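Local coordinates for protein multicopper oxidase type 1 (Nitrosomonas europaea, PDB 3G5W) that binds copper in a mononuclear site and in a copper-oxygen cluster shared between subunits, and probably oxidises substrates as a two-domain, laccase-like multicopper oxidase, at residues Val44-Thr49 with Ile58-Met63; Pro34-Met39 with Met100-His105; Gln70-Gly73 with Ala77-His80. All coordinates share one frame; numbering follows the deposited sequence.

Interaction 1 (Val44-Thr49 with Ile58-Met63). With C1O (Cu-O linkage), chain L; C2O (Cu-O-Cu linkage), chain K.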
loop_
_atom_site.group_PDB
_atom_site.type_symbol
_atom_site.label_atom_id
_atom_site.label_comp_id
_atom_site.label_asym_id
_atom_site.label_seq_id
_atom_site.Cartn_x
_atom_site.Cartn_y
_atom_site.Cartn_z
ATOM N N VAL A 44 11.054 7.386 -31.516
ATOM C CA VAL A 44 9.837 8.169 -31.350
ATOM C C VAL A 44 10.172 9.652 -31.278
ATOM O O VAL A 44 11.115 10.050 -30.598
ATOM C CB VAL A 44 9.052 7.722 -30.091
ATOM C CG1 VAL A 44 7.771 8.526 -29.918
ATOM C CG2 VAL A 44 8.726 6.225 -30.172
ATOM N N THR A 45 9.402 10.451 -32.015
ATOM C CA THR A 45 9.454 11.909 -31.938
ATOM C C THR A 45 8.055 12.431 -31.611
ATOM O O THR A 45 7.079 12.096 -32.294
ATOM C CB THR A 45 9.943 12.530 -33.275
ATOM O OG1 THR A 45 11.270 12.077 -33.559
ATOM C CG2 THR A 45 9.943 14.050 -33.209
ATOM N N VAL A 46 7.946 13.244 -30.563
ATOM C CA VAL A 46 6.652 13.819 -30.201
ATOM C C VAL A 46 6.747 15.337 -30.112
ATOM O O VAL A 46 7.499 15.868 -29.292
ATOM C CB VAL A 46 6.086 13.251 -28.872
ATOM C CG1 VAL A 46 4.657 13.743 -28.654
ATOM C CG2 VAL A 46 6.123 11.722 -28.870
ATOM N N ASN A 47 5.992 16.017 -30.971
ATOM C CA ASN A 47 5.906 17.477 -30.955
ATOM C C ASN A 47 4.728 17.900 -30.093
ATOM O O ASN A 47 3.579 17.565 -30.388
ATOM C CB ASN A 47 5.785 18.036 -32.382
ATOM C CG ASN A 47 6.868 17.512 -33.304
ATOM O OD1 ASN A 47 8.053 17.753 -33.089
ATOM N ND2 ASN A 47 6.463 16.769 -34.326
ATOM N N VAL A 48 5.027 18.614 -29.011
ATOM C CA VAL A 48 4.021 18.999 -28.019
ATOM C C VAL A 48 3.775 20.513 -28.001
ATOM O O VAL A 48 4.662 21.280 -27.629
ATOM C CB VAL A 48 4.426 18.501 -26.601
ATOM C CG1 VAL A 48 3.345 18.837 -25.576
ATOM C CG2 VAL A 48 4.682 17.008 -26.628
ATOM N N THR A 49 2.568 20.921 -28.395
ATOM C CA THR A 49 2.184 22.337 -28.423
ATOM C C THR A 49 1.237 22.700 -27.283
ATOM O O THR A 49 0.145 22.138 -27.155
ATOM C CB THR A 49 1.549 22.730 -29.782
ATOM O OG1 THR A 49 2.443 22.372 -30.842
ATOM C CG2 THR A 49 1.294 24.220 -29.841
ATOM N N ILE A 58 5.881 16.827 -20.791
ATOM C CA ILE A 58 5.481 15.426 -20.807
ATOM C C ILE A 58 6.648 14.563 -20.378
ATOM O O ILE A 58 7.718 14.571 -21.001
ATOM C CB ILE A 58 4.955 14.925 -22.164
ATOM C CG1 ILE A 58 3.781 15.771 -22.649
ATOM C CG2 ILE A 58 4.518 13.440 -22.043
ATOM C CD1 ILE A 58 3.179 15.280 -23.946
ATOM N N HIS A 59 6.427 13.813 -19.304
ATOM C CA HIS A 59 7.384 12.833 -18.857
ATOM C C HIS A 59 6.930 11.453 -19.326
ATOM O O HIS A 59 5.754 11.111 -19.233
ATOM C CB HIS A 59 7.529 12.881 -17.332
ATOM C CG HIS A 59 8.235 11.693 -16.772
ATOM N ND1 HIS A 59 9.507 11.334 -17.163
ATOM C CD2 HIS A 59 7.837 10.758 -15.876
ATOM C CE1 HIS A 59 9.871 10.242 -16.513
ATOM N NE2 HIS A 59 8.868 9.865 -15.739
ATOM N N TRP A 60 7.873 10.675 -19.839
ATOM C CA TRP A 60 7.592 9.364 -20.399
ATOM C C TRP A 60 7.977 8.310 -19.355
ATOM O O TRP A 60 9.119 7.841 -19.299
ATOM C CB TRP A 60 8.326 9.207 -21.740
ATOM C CG TRP A 60 8.125 10.436 -22.607
ATOM C CD1 TRP A 60 8.931 11.542 -22.662
ATOM C CD2 TRP A 60 7.019 10.705 -23.482
ATOM N NE1 TRP A 60 8.404 12.469 -23.530
ATOM C CE2 TRP A 60 7.229 11.985 -24.043
ATOM C CE3 TRP A 60 5.872 9.985 -23.850
ATOM C CZ2 TRP A 60 6.340 12.560 -24.966
ATOM C CZ3 TRP A 60 4.988 10.555 -24.762
ATOM C CH2 TRP A 60 5.230 11.835 -25.307
ATOM N N HIS A 61 7.003 7.978 -18.513
ATOM C CA HIS A 61 7.222 7.130 -17.329
ATOM C C HIS A 61 7.485 5.688 -17.726
ATOM O O HIS A 61 6.588 4.997 -18.214
ATOM C CB HIS A 61 6.007 7.188 -16.397
ATOM C CG HIS A 61 6.222 6.499 -15.081
ATOM N ND1 HIS A 61 5.907 7.087 -13.876
ATOM C CD2 HIS A 61 6.746 5.284 -14.783
ATOM C CE1 HIS A 61 6.216 6.259 -12.890
ATOM N NE2 HIS A 61 6.721 5.155 -13.414
ATOM N N GLY A 62 8.708 5.235 -17.483
ATOM C CA GLY A 62 9.134 3.891 -17.856
ATOM C C GLY A 62 10.131 3.895 -18.999
ATOM O O GLY A 62 10.799 2.887 -19.251
ATOM N N MET A 63 10.224 5.018 -19.706
ATOM C CA MET A 63 11.230 5.170 -20.746
ATOM C C MET A 63 12.568 5.472 -20.086
ATOM O O MET A 63 12.690 6.443 -19.338
ATOM C CB MET A 63 10.853 6.273 -21.745
ATOM C CG MET A 63 9.674 5.956 -22.674
ATOM S SD MET A 63 9.931 4.510 -23.741
ATOM C CE MET A 63 9.147 3.228 -22.769
HETATM CU CU4 C1O L . 9.196 8.488 -14.324
HETATM O O3 C1O L . 10.714 6.830 -15.806
HETATM CU CU2 C2O K . 9.025 11.742 -11.906
HETATM CU CU3 C2O K . 5.185 8.909 -13.497
HETATM O O1 C2O K . 7.371 10.807 -12.451
#
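The interior of the first cupredoxin domain, a beta sandwich, is filled here by Val-46 and Val-48 of one sheet meeting Trp-60 of the other and Ile-58 just before it. Strand 43-50 and strand 59-61 share no hydrogen bond, and apolar side chains alone bridge them. Val-46 sets its CG2 against the far corner of the indole, 3.7 Å from Trp-60 CH2, the two side chains crossing at a slant. CG1 of the same valine, anti to its backbone N (chi1 -172°), also reaches this ring carbon. Beside this pair Val-48 CG2 lies 3.5 Å from Ile-58 CD1, the end of an extended chain (chi2 -177°). Ile-58 in turn lays its CG2 over one face of the indole, toward the rim.

Alternation along the strand turns His-59 and His-61 to the other side, to the copper cluster. His-59 NE2 binds CU4 of the Cu-O group at 2.0 Å, with His-203 of the second subunit. His-61 ND1 binds CU3 of the Cu-O-Cu group at 2.0 Å, with His-103 and with His-253 of the second subunit. In a type II turn from Trp-60 to Met-63, Gly-62 N donates a hydrogen bond to O3 of the Cu-O group (3.1 Å, nearly straight at 170°). This short segment is thus apolar on its core side and metal-binding on the other, so the apolar packing probably steadies the backbone from which both histidines reach copper.

Interaction 2 (Pro34-Met39 with Met100-His105). With CU (copper (II) ion), chain G; C2O (Cu-O-Cu linkage), chain K.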
loop_
_atom_site.group_PDB
_atom_site.type_symbol
_atom_site.label_atom_id
_atom_site.label_comp_id
_atom_site.label_asym_id
_atom_site.label_seq_id
_atom_site.Cartn_x
_atom_site.Cartn_y
_atom_site.Cartn_z
ATOM N N PRO A 34 -4.196 10.340 -25.920
ATOM C CA PRO A 34 -4.059 9.364 -27.008
ATOM C C PRO A 34 -3.156 8.166 -26.693
ATOM O O PRO A 34 -2.100 8.316 -26.069
ATOM C CB PRO A 34 -3.476 10.204 -28.151
ATOM C CG PRO A 34 -4.035 11.586 -27.885
ATOM C CD PRO A 34 -3.942 11.717 -26.391
ATOM N N LEU A 35 -3.595 6.984 -27.115
ATOM C CA LEU A 35 -2.783 5.791 -27.006
ATOM C C LEU A 35 -1.589 5.910 -27.932
ATOM O O LEU A 35 -1.745 6.158 -29.134
ATOM C CB LEU A 35 -3.600 4.544 -27.374
ATOM C CG LEU A 35 -2.818 3.253 -27.636
ATOM C CD1 LEU A 35 -2.187 2.715 -26.329
ATOM C CD2 LEU A 35 -3.721 2.220 -28.292
ATOM N N ILE A 36 -0.398 5.759 -27.365
ATOM C CA ILE A 36 0.814 5.623 -28.158
ATOM C C ILE A 36 1.228 4.159 -28.118
ATOM O O ILE A 36 1.560 3.613 -27.058
ATOM C CB ILE A 36 1.967 6.555 -27.676
ATOM C CG1 ILE A 36 1.531 8.027 -27.725
ATOM C CG2 ILE A 36 3.208 6.340 -28.536
ATOM C CD1 ILE A 36 2.566 9.009 -27.178
ATOM N N HIS A 37 1.186 3.528 -29.287
ATOM C CA HIS A 37 1.404 2.103 -29.404
ATOM C C HIS A 37 2.489 1.854 -30.449
ATOM O O HIS A 37 2.268 2.031 -31.658
ATOM C CB HIS A 37 0.084 1.423 -29.769
ATOM C CG HIS A 37 0.129 -0.073 -29.715
ATOM N ND1 HIS A 37 1.055 -0.768 -28.964
ATOM C CD2 HIS A 37 -0.661 -1.005 -30.295
ATOM C CE1 HIS A 37 0.837 -2.064 -29.095
ATOM N NE2 HIS A 37 -0.196 -2.235 -29.900
ATOM N N VAL A 38 3.662 1.470 -29.956
ATOM C CA VAL A 38 4.878 1.373 -30.754
ATOM C C VAL A 38 5.643 0.079 -30.475
ATOM O O VAL A 38 5.371 -0.617 -29.490
ATOM C CB VAL A 38 5.829 2.606 -30.525
ATOM C CG1 VAL A 38 5.161 3.905 -30.973
ATOM C CG2 VAL A 38 6.281 2.710 -29.068
ATOM N N MET A 39 6.593 -0.242 -31.349
ATOM C CA MET A 39 7.448 -1.409 -31.170
ATOM C C MET A 39 8.703 -1.037 -30.378
ATOM O O MET A 39 9.250 0.053 -30.549
ATOM C CB MET A 39 7.835 -1.997 -32.532
ATOM C CG MET A 39 8.679 -3.273 -32.476
ATOM S SD MET A 39 7.842 -4.679 -31.710
ATOM C CE MET A 39 6.399 -4.831 -32.761
ATOM N N MET A 100 3.738 1.179 -20.245
ATOM C CA MET A 100 4.275 2.431 -19.733
ATOM C C MET A 100 3.182 3.497 -19.833
ATOM O O MET A 100 2.068 3.220 -20.281
ATOM C CB MET A 100 5.541 2.836 -20.496
ATOM C CG MET A 100 6.534 1.689 -20.766
ATOM S SD MET A 100 7.077 0.785 -19.294
ATOM C CE MET A 100 8.379 -0.228 -19.994
ATOM N N TRP A 101 3.492 4.712 -19.405
ATOM C CA TRP A 101 2.537 5.800 -19.527
ATOM C C TRP A 101 3.241 7.138 -19.591
ATOM O O TRP A 101 4.461 7.219 -19.408
ATOM C CB TRP A 101 1.470 5.749 -18.416
ATOM C CG TRP A 101 1.956 5.960 -17.004
ATOM C CD1 TRP A 101 2.952 5.283 -16.366
ATOM C CD2 TRP A 101 1.421 6.884 -16.041
ATOM N NE1 TRP A 101 3.080 5.733 -15.074
ATOM C CE2 TRP A 101 2.157 6.716 -14.847
ATOM C CE3 TRP A 101 0.391 7.832 -16.072
ATOM C CZ2 TRP A 101 1.905 7.471 -13.692
ATOM C CZ3 TRP A 101 0.135 8.583 -14.923
ATOM C CH2 TRP A 101 0.891 8.394 -13.747
ATOM N N TYR A 102 2.475 8.177 -19.897
ATOM C CA TYR A 102 3.024 9.508 -19.958
ATOM C C TYR A 102 2.112 10.487 -19.264
ATOM O O TYR A 102 0.896 10.311 -19.226
ATOM C CB TYR A 102 3.341 9.934 -21.393
ATOM C CG TYR A 102 2.177 10.046 -22.357
ATOM C CD1 TYR A 102 1.701 8.930 -23.041
ATOM C CD2 TYR A 102 1.602 11.291 -22.643
ATOM C CE1 TYR A 102 0.656 9.035 -23.950
ATOM C CE2 TYR A 102 0.553 11.411 -23.550
ATOM C CZ TYR A 102 0.088 10.277 -24.205
ATOM O OH TYR A 102 -0.936 10.395 -25.126
ATOM N N HIS A 103 2.725 11.502 -18.680
ATOM C CA HIS A 103 1.991 12.497 -17.929
ATOM C C HIS A 103 2.798 13.774 -17.804
ATOM O O HIS A 103 4.018 13.782 -18.004
ATOM C CB HIS A 103 1.588 11.960 -16.538
ATOM C CG HIS A 103 2.737 11.509 -15.685
ATOM N ND1 HIS A 103 3.489 12.378 -14.924
ATOM C CD2 HIS A 103 3.222 10.271 -15.424
ATOM C CE1 HIS A 103 4.404 11.701 -14.253
ATOM N NE2 HIS A 103 4.265 10.421 -14.541
ATOM N N CYS A 104 2.108 14.854 -17.470
ATOM C CA CYS A 104 2.775 16.111 -17.186
ATOM C C CYS A 104 3.592 15.955 -15.910
ATOM O O CYS A 104 3.230 15.161 -15.046
ATOM C CB CYS A 104 1.741 17.208 -16.991
ATOM S SG CYS A 104 2.479 18.840 -16.911
ATOM N N HIS A 105 4.688 16.703 -15.793
ATOM C CA HIS A 105 5.494 16.685 -14.571
ATOM C C HIS A 105 5.582 18.067 -13.910
ATOM O O HIS A 105 6.453 18.299 -13.067
ATOM C CB HIS A 105 6.893 16.130 -14.844
ATOM C CG HIS A 105 7.414 15.228 -13.762
ATOM N ND1 HIS A 105 7.615 15.653 -12.465
ATOM C CD2 HIS A 105 7.770 13.920 -13.786
ATOM C CE1 HIS A 105 8.077 14.648 -11.739
ATOM N NE2 HIS A 105 8.175 13.584 -12.517
HETATM CU CU CU G . 0.868 20.227 -16.616
HETATM CU CU2 C2O K . 9.025 11.742 -11.906
HETATM CU CU3 C2O K . 5.185 8.909 -13.497
HETATM O O1 C2O K . 7.371 10.807 -12.451
#
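A tyrosine hydroxyl reaches along the inner side of one sheet of the cupredoxin sandwich, past the intervening strand, to a backbone carbonyl: Tyr-102 OH donates to Pro-34 O at 2.6 Å. The oxygen accepts on a lone pair in its carbonyl plane, with a C=O...donor angle of 132°, and it also lies in the plane of the phenol, at the ring's edge. Strands 35-39 and 98-103 are separated in the sheet by strand 118-124, so the long side chain spans a gap that backbone bonds do not cross. Tyr-102 CG sits between backbone N and carbonyl carbon (chi1 63°), which sends the ring toward strand 35-39. Ile-36 CD1 of that strand comes to 3.8 Å from Tyr-102 CE1, the side chains crossing at about a right angle, while CD of Pro-34, just ahead of it, lies 3.5 Å from Tyr-102 OH. Without the hydroxyl, as with a phenylalanine here, the buried carbonyl of Pro-34 would probably be left without this donor.

The residues that follow Tyr-102 bind metal. Cys-104 SG holds the mononuclear copper, completed by His-56, His-111 and Met-117, while the flanking His-103 and His-105 bind the Cu-O-Cu group, the His-Cys-His link of multicopper oxidases. His-251 and His-205 of the second subunit share CU2 with His-105. His-103 NE2 takes CU3, and at the other side of its ring ND1 donates to Cys-104 O at 2.8 Å, nearly straight (172°), approaching from above the carbonyl plane.

Interaction 3 (Gln70-Gly73 with Ala77-His80)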
loop_
_atom_site.group_PDB
_atom_site.type_symbol
_atom_site.label_atom_id
_atom_site.label_comp_id
_atom_site.label_asym_id
_atom_site.label_seq_id
_atom_site.Cartn_x
_atom_site.Cartn_y
_atom_site.Cartn_z
ATOM N N GLN A 70 17.580 14.864 -21.834
ATOM C CA GLN A 70 16.896 16.136 -22.079
ATOM C C GLN A 70 15.510 15.989 -22.709
ATOM O O GLN A 70 14.814 16.982 -22.964
ATOM C CB GLN A 70 17.800 17.114 -22.835
ATOM C CG GLN A 70 18.828 17.766 -21.910
ATOM C CD GLN A 70 19.608 18.883 -22.577
ATOM O OE1 GLN A 70 20.766 18.704 -22.948
ATOM N NE2 GLN A 70 18.971 20.040 -22.745
ATOM N N SER A 71 15.099 14.739 -22.930
ATOM C CA SER A 71 13.727 14.428 -23.334
ATOM C C SER A 71 12.911 13.747 -22.215
ATOM O O SER A 71 11.805 13.252 -22.456
ATOM C CB SER A 71 13.732 13.544 -24.585
ATOM O OG SER A 71 13.958 14.319 -25.748
ATOM N N ASP A 72 13.456 13.733 -20.999
ATOM C CA ASP A 72 12.794 13.085 -19.861
ATOM C C ASP A 72 11.567 13.857 -19.327
ATOM O O ASP A 72 10.739 13.303 -18.592
ATOM C CB ASP A 72 13.807 12.834 -18.739
ATOM C CG ASP A 72 13.298 11.858 -17.698
ATOM O OD1 ASP A 72 12.702 10.814 -18.069
ATOM O OD2 ASP A 72 13.496 12.139 -16.497
ATOM N N GLY A 73 11.467 15.139 -19.670
ATOM C CA GLY A 73 10.261 15.916 -19.394
ATOM C C GLY A 73 10.041 16.397 -17.970
ATOM O O GLY A 73 8.903 16.474 -17.506
ATOM N N ALA A 77 14.757 20.447 -14.232
ATOM C CA ALA A 77 15.749 19.370 -14.151
ATOM C C ALA A 77 16.293 18.932 -15.518
ATOM O O ALA A 77 17.497 18.700 -15.667
ATOM C CB ALA A 77 15.179 18.169 -13.400
ATOM N N THR A 78 15.411 18.792 -16.508
ATOM C CA THR A 78 15.832 18.330 -17.833
ATOM C C THR A 78 15.430 19.297 -18.949
ATOM O O THR A 78 15.866 19.138 -20.092
ATOM C CB THR A 78 15.288 16.909 -18.182
ATOM O OG1 THR A 78 13.899 16.994 -18.516
ATOM C CG2 THR A 78 15.492 15.929 -17.031
ATOM N N GLN A 79 14.590 20.275 -18.611
ATOM C CA GLN A 79 14.153 21.308 -19.549
ATOM C C GLN A 79 13.532 22.479 -18.804
ATOM O O GLN A 79 13.192 22.364 -17.624
ATOM C CB GLN A 79 13.114 20.753 -20.533
ATOM C CG GLN A 79 11.769 20.403 -19.884
ATOM C CD GLN A 79 10.722 20.003 -20.891
ATOM O OE1 GLN A 79 10.062 20.850 -21.502
ATOM N NE2 GLN A 79 10.548 18.705 -21.062
ATOM N N HIS A 80 13.395 23.606 -19.501
ATOM C CA HIS A 80 12.450 24.639 -19.103
ATOM C C HIS A 80 11.069 24.096 -19.469
ATOM O O HIS A 80 10.917 23.458 -20.510
ATOM C CB HIS A 80 12.682 25.926 -19.894
ATOM C CG HIS A 80 14.004 26.577 -19.635
ATOM N ND1 HIS A 80 14.281 27.259 -18.470
ATOM C CD2 HIS A 80 15.116 26.673 -20.402
ATOM C CE1 HIS A 80 15.510 27.739 -18.525
ATOM N NE2 HIS A 80 16.040 27.392 -19.685
HETATM O O HOH W 1 12.912 17.212 -20.978
HETATM O O HOH W 2 15.962 20.205 -22.569
#
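Water carries most of the polar contact between Gln-70 to Gly-73 and Ala-77 to His-80, two parts of the long loop between strands 59-61 and 87-93 of the cupredoxin domain. The first water sits in the bend of the loop: it donates to Gln-70 O at 2.8 Å, accepts from Gly-73 N at 2.8 Å, and shares a hydrogen bond with Thr-78 OG1 at 2.7 Å. Thr-78 OG1 lies between its own backbone N and carbonyl carbon (chi1 76°), a rotation that faces it to this water; Val-74 N is hydrogen-bonded to the same hydroxyl. A second water joins the outer parts, accepting from Gln-70 NE2 and donating to Thr-78 O at 2.7 Å.

Direct van der Waals contact is sparser. Gln-70 CG rests 3.7 Å from Thr-78 O, and the methyl CG2 of Thr-78 lies 3.9 Å from Asp-72 CB. The end of the Gln-79 side chain reaches over the backbone of Gly-73, whose positive phi (77°) favours glycine.

Hydrogen bonds from Asp-72 tie the loop to the copper cluster and to the neighbouring molecule. Asp-72 OD2 is hydrogen-bonded to His-205 of the second subunit, a residue of the Cu-O-Cu pocket, while Asp-72 O receives ND1 of His-59. Leu-247 and Met-249 of that subunit pack on Thr-78 and Ala-77. By gripping Gln-70 O, Gly-73 N and Thr-78 OG1 together, the first water probably steadies the bend around Asp-72, a second-shell residue that is likely to orient histidine ligands from both subunits.

How the interactions relate
Interactions 1 and 2 are core contacts of the cupredoxin sandwich; interaction 3, farther from the chain's centre in a loop at the subunit interface, is also largely buried, with Gln-70 at its exposed edge. Interaction 1 bridges the two sheets, whereas interaction 2 stays within one. They join where strands 59-61 and 98-103 run side by side: His-59 N is probably hydrogen-bonded to His-103 O at 2.7 Å. Interaction 1 is wholly apolar across its segments; interaction 2 adds one hydroxyl-to-carbonyl bond; interaction 3 relies on water. Interaction 3 meets 58-63 through the His-59 to Asp-72 hydrogen bond, and touches 100-105 where Gly-73 O packs against His-105 CB. All three thus border the cluster shared with the second subunit.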